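Local coordinates for protein eukaryotic initiation factor 4F subunit P150 (Saccharomyces cerevisiae, PDB 2VSO) that scaffolds translation initiation as part of the cap-binding eIF4F complex, its middle domain, the part described here, binding the RNA helicase eIF4A, at residues N45-E50 and S93-Q98. Sequence-based numbering, arbitrary orientation.
Sequences NKLTLE and SSMYAQ
Met95 reaches from the first turn of helix 93-106 to Leu47 and Leu49, part of the loop between helix 33-45 and helix 52-64. Its CB points at the loop, and with chi1 (180°) and chi2 (-169°) both extended the chain runs out toward it. CG of Met95 meets CD2 of Leu47 at 3.8 Å; SD of Met95 then lies 3.8 Å from CG of Leu47 and 3.7 Å from its carbonyl O. A bend at the last torsion (chi3 -63°) turns CE of Met95 along the loop backbone, 3.6 Å from N of Leu49; CB of Leu49 lies 4.3 Å from the same CE. A long, unbranched, flexible methionine suits this path over both side chain and backbone. Branched Leu47 suits its buried place because one methyl, CD2, touches both neighbours: it also lies obliquely against the Tyr96 ring, 3.5 Å from CD1 of Tyr96. Tyr96 gives this methyl an apolar ring while its hydroxyl is hydrogen-bonded to Glu89. No hydrogen bond joins the segments, whereas O of Leu47 accepts one from a basic side chain of the partner protein. The contact ties an inter-helical turn to the start of helix 93-106 in the stacked-helix, HEAT-repeat architecture of the MIF4G domain, and here the loop also faces the bound protein.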
ATOM      1  N   ASN C  45      16.534  -9.832  -0.945  1.00 57.40           N
ATOM      2  CA  ASN C  45      15.403  -9.801  -0.020  1.00 47.91           C
ATOM      3  C   ASN C  45      15.667  -8.869   1.152  1.00 64.48           C
ATOM      4  O   ASN C  45      14.737  -8.386   1.787  1.00 67.99           O
ATOM      5  CB  ASN C  45      15.108 -11.200   0.540  1.00 52.25           C
ATOM      6  CG  ASN C  45      14.407 -12.100  -0.458  1.00 58.85           C
ATOM      7  OD1 ASN C  45      13.676 -11.636  -1.347  1.00 41.98           O
ATOM      8  ND2 ASN C  45      14.634 -13.406  -0.316  1.00 43.49           N
ATOM      9  N   LYS C  46      16.943  -8.632   1.441  1.00 64.72           N
ATOM     10  CA  LYS C  46      17.352  -7.815   2.581  1.00 52.87           C
ATOM     11  C   LYS C  46      17.576  -6.360   2.195  1.00 51.73           C
ATOM     12  O   LYS C  46      17.772  -5.508   3.059  1.00 68.97           O
ATOM     13  CB  LYS C  46      18.656  -8.347   3.183  1.00 39.38           C
ATOM     14  CG  LYS C  46      18.585  -9.730   3.699  1.00 40.59           C
ATOM     15  CD  LYS C  46      19.902 -10.133   4.350  1.00 42.49           C
ATOM     16  CE  LYS C  46      19.708 -11.374   5.200  1.00 42.95           C
ATOM     17  NZ  LYS C  46      20.984 -11.881   5.722  1.00 61.72           N
ATOM     18  N   LEU C  47      17.569  -6.080   0.899  1.00 58.63           N
ATOM     19  CA  LEU C  47      17.863  -4.734   0.427  1.00 55.73           C
ATOM     20  C   LEU C  47      16.795  -3.740   0.862  1.00 59.50           C
ATOM     21  O   LEU C  47      15.664  -3.771   0.377  1.00 65.98           O
ATOM     22  CB  LEU C  47      18.018  -4.697  -1.093  1.00 44.52           C
ATOM     23  CG  LEU C  47      18.523  -3.340  -1.587  1.00 51.92           C
ATOM     24  CD1 LEU C  47      19.966  -3.116  -1.160  1.00 47.63           C
ATOM     25  CD2 LEU C  47      18.380  -3.204  -3.097  1.00 45.31           C
ATOM     26  N   THR C  48      17.157  -2.866   1.792  1.00 68.60           N
ATOM     27  CA  THR C  48      16.299  -1.743   2.151  1.00 57.05           C
ATOM     28  C   THR C  48      17.115  -0.464   2.113  1.00 55.19           C
ATOM     29  O   THR C  48      18.333  -0.488   1.936  1.00 61.90           O
ATOM     30  CB  THR C  48      15.695  -1.910   3.540  1.00 44.66           C
ATOM     31  OG1 THR C  48      16.733  -1.845   4.525  1.00 57.50           O
ATOM     32  CG2 THR C  48      14.991  -3.244   3.641  1.00 51.13           C
ATOM     33  N   LEU C  49      16.445   0.660   2.281  1.00 72.63           N
ATOM     34  CA  LEU C  49      17.149   1.922   2.293  1.00 71.36           C
ATOM     35  C   LEU C  49      18.104   1.946   3.480  1.00 65.35           C
ATOM     36  O   LEU C  49      19.270   2.309   3.349  1.00 62.95           O
ATOM     37  CB  LEU C  49      16.161   3.074   2.385  1.00 58.04           C
ATOM     38  CG  LEU C  49      16.811   4.444   2.245  1.00 77.44           C
ATOM     39  CD1 LEU C  49      17.764   4.452   1.055  1.00 79.48           C
ATOM     40  CD2 LEU C  49      15.747   5.524   2.115  1.00 90.09           C
ATOM     41  N   GLU C  50      17.601   1.550   4.638  1.00 56.24           N
ATOM     42  CA  GLU C  50      18.408   1.525   5.847  1.00 55.43           C
ATOM     43  C   GLU C  50      19.688   0.692   5.661  1.00 71.97           C
ATOM     44  O   GLU C  50      20.791   1.198   5.865  1.00 86.94           O
ATOM     45  CB  GLU C  50      17.576   0.995   7.020  1.00 49.76           C
ATOM     46  CG  GLU C  50      18.311   0.940   8.348  1.00 57.58           C
ATOM     47  CD  GLU C  50      17.438   0.429   9.491  1.00 58.63           C
ATOM     48  OE1 GLU C  50      17.945  -0.340  10.333  1.00 67.57           O
ATOM     49  OE2 GLU C  50      16.244   0.793   9.544  1.00 73.19           O
ATOM     50  N   SER C  93      12.065  -0.696  -7.556  1.00 48.14           N
ATOM     51  CA  SER C  93      12.811  -0.513  -8.806  1.00 47.46           C
ATOM     52  C   SER C  93      13.966   0.489  -8.725  1.00 56.91           C
ATOM     53  O   SER C  93      14.995   0.292  -9.375  1.00 71.42           O
ATOM     54  CB  SER C  93      11.890  -0.103  -9.964  1.00 42.16           C
ATOM     55  OG  SER C  93      11.594  -1.179 -10.848  1.00 51.77           O
ATOM     56  N   SER C  94      13.807   1.549  -7.938  1.00 26.93           N
ATOM     57  CA  SER C  94      14.721   2.693  -8.003  1.00 49.97           C
ATOM     58  C   SER C  94      15.898   2.496  -7.066  1.00 40.88           C
ATOM     59  O   SER C  94      16.992   3.023  -7.279  1.00 52.33           O
ATOM     60  CB  SER C  94      13.988   3.999  -7.670  1.00 39.69           C
ATOM     61  OG  SER C  94      13.800   4.108  -6.273  1.00 58.75           O
ATOM     62  N   MET C  95      15.645   1.729  -6.020  1.00 33.52           N
ATOM     63  CA  MET C  95      16.667   1.295  -5.075  1.00 43.02           C
ATOM     64  C   MET C  95      17.532   0.205  -5.724  1.00 49.91           C
ATOM     65  O   MET C  95      18.746   0.171  -5.555  1.00 55.76           O
ATOM     66  CB  MET C  95      15.982   0.761  -3.817  1.00 33.77           C
ATOM     67  CG  MET C  95      16.895   0.260  -2.740  1.00 51.93           C
ATOM     68  SD  MET C  95      15.865  -0.589  -1.527  1.00 82.68           S
ATOM     69  CE  MET C  95      14.842   0.767  -0.981  1.00 70.18           C
ATOM     70  N   TYR C  96      16.895  -0.679  -6.483  1.00 52.33           N
ATOM     71  CA  TYR C  96      17.620  -1.680  -7.245  1.00 49.52           C
ATOM     72  C   TYR C  96      18.421  -0.996  -8.333  1.00 53.14           C
ATOM     73  O   TYR C  96      19.545  -1.394  -8.641  1.00 55.90           O
ATOM     74  CB  TYR C  96      16.652  -2.669  -7.869  1.00 28.39           C
ATOM     75  CG  TYR C  96      15.995  -3.570  -6.868  1.00 42.46           C
ATOM     76  CD1 TYR C  96      16.750  -4.324  -5.991  1.00 50.43           C
ATOM     77  CD2 TYR C  96      14.614  -3.661  -6.788  1.00 46.81           C
ATOM     78  CE1 TYR C  96      16.147  -5.153  -5.063  1.00 50.62           C
ATOM     79  CE2 TYR C  96      14.009  -4.494  -5.876  1.00 42.24           C
ATOM     80  CZ  TYR C  96      14.777  -5.237  -5.020  1.00 34.21           C
ATOM     81  OH  TYR C  96      14.172  -6.061  -4.101  1.00 60.54           O
ATOM     82  N   ALA C  97      17.826   0.043  -8.907  1.00 48.01           N
ATOM     83  CA  ALA C  97      18.485   0.833  -9.925  1.00 38.26           C
ATOM     84  C   ALA C  97      19.722   1.510  -9.334  1.00 45.69           C
ATOM     85  O   ALA C  97      20.709   1.719 -10.028  1.00 54.45           O
ATOM     86  CB  ALA C  97      17.514   1.841 -10.519  1.00 25.42           C
ATOM     87  N   GLN C  98      19.682   1.819  -8.040  1.00 35.41           N
ATOM     88  CA  GLN C  98      20.848   2.373  -7.378  1.00 43.51           C
ATOM     89  C   GLN C  98      21.910   1.305  -7.145  1.00 61.41           C
ATOM     90  O   GLN C  98      23.111   1.572  -7.246  1.00 60.94           O
ATOM     91  CB  GLN C  98      20.466   3.002  -6.050  1.00 49.71           C
ATOM     92  CG  GLN C  98      20.086   4.462  -6.150  1.00 86.00           C
ATOM     93  CD  GLN C  98      19.504   4.999  -4.861  1.00 94.63           C
ATOM     94  OE1 GLN C  98      19.958   4.654  -3.764  1.00 91.30           O
ATOM     95  NE2 GLN C  98      18.490   5.846  -4.983  1.00 97.78           N
TER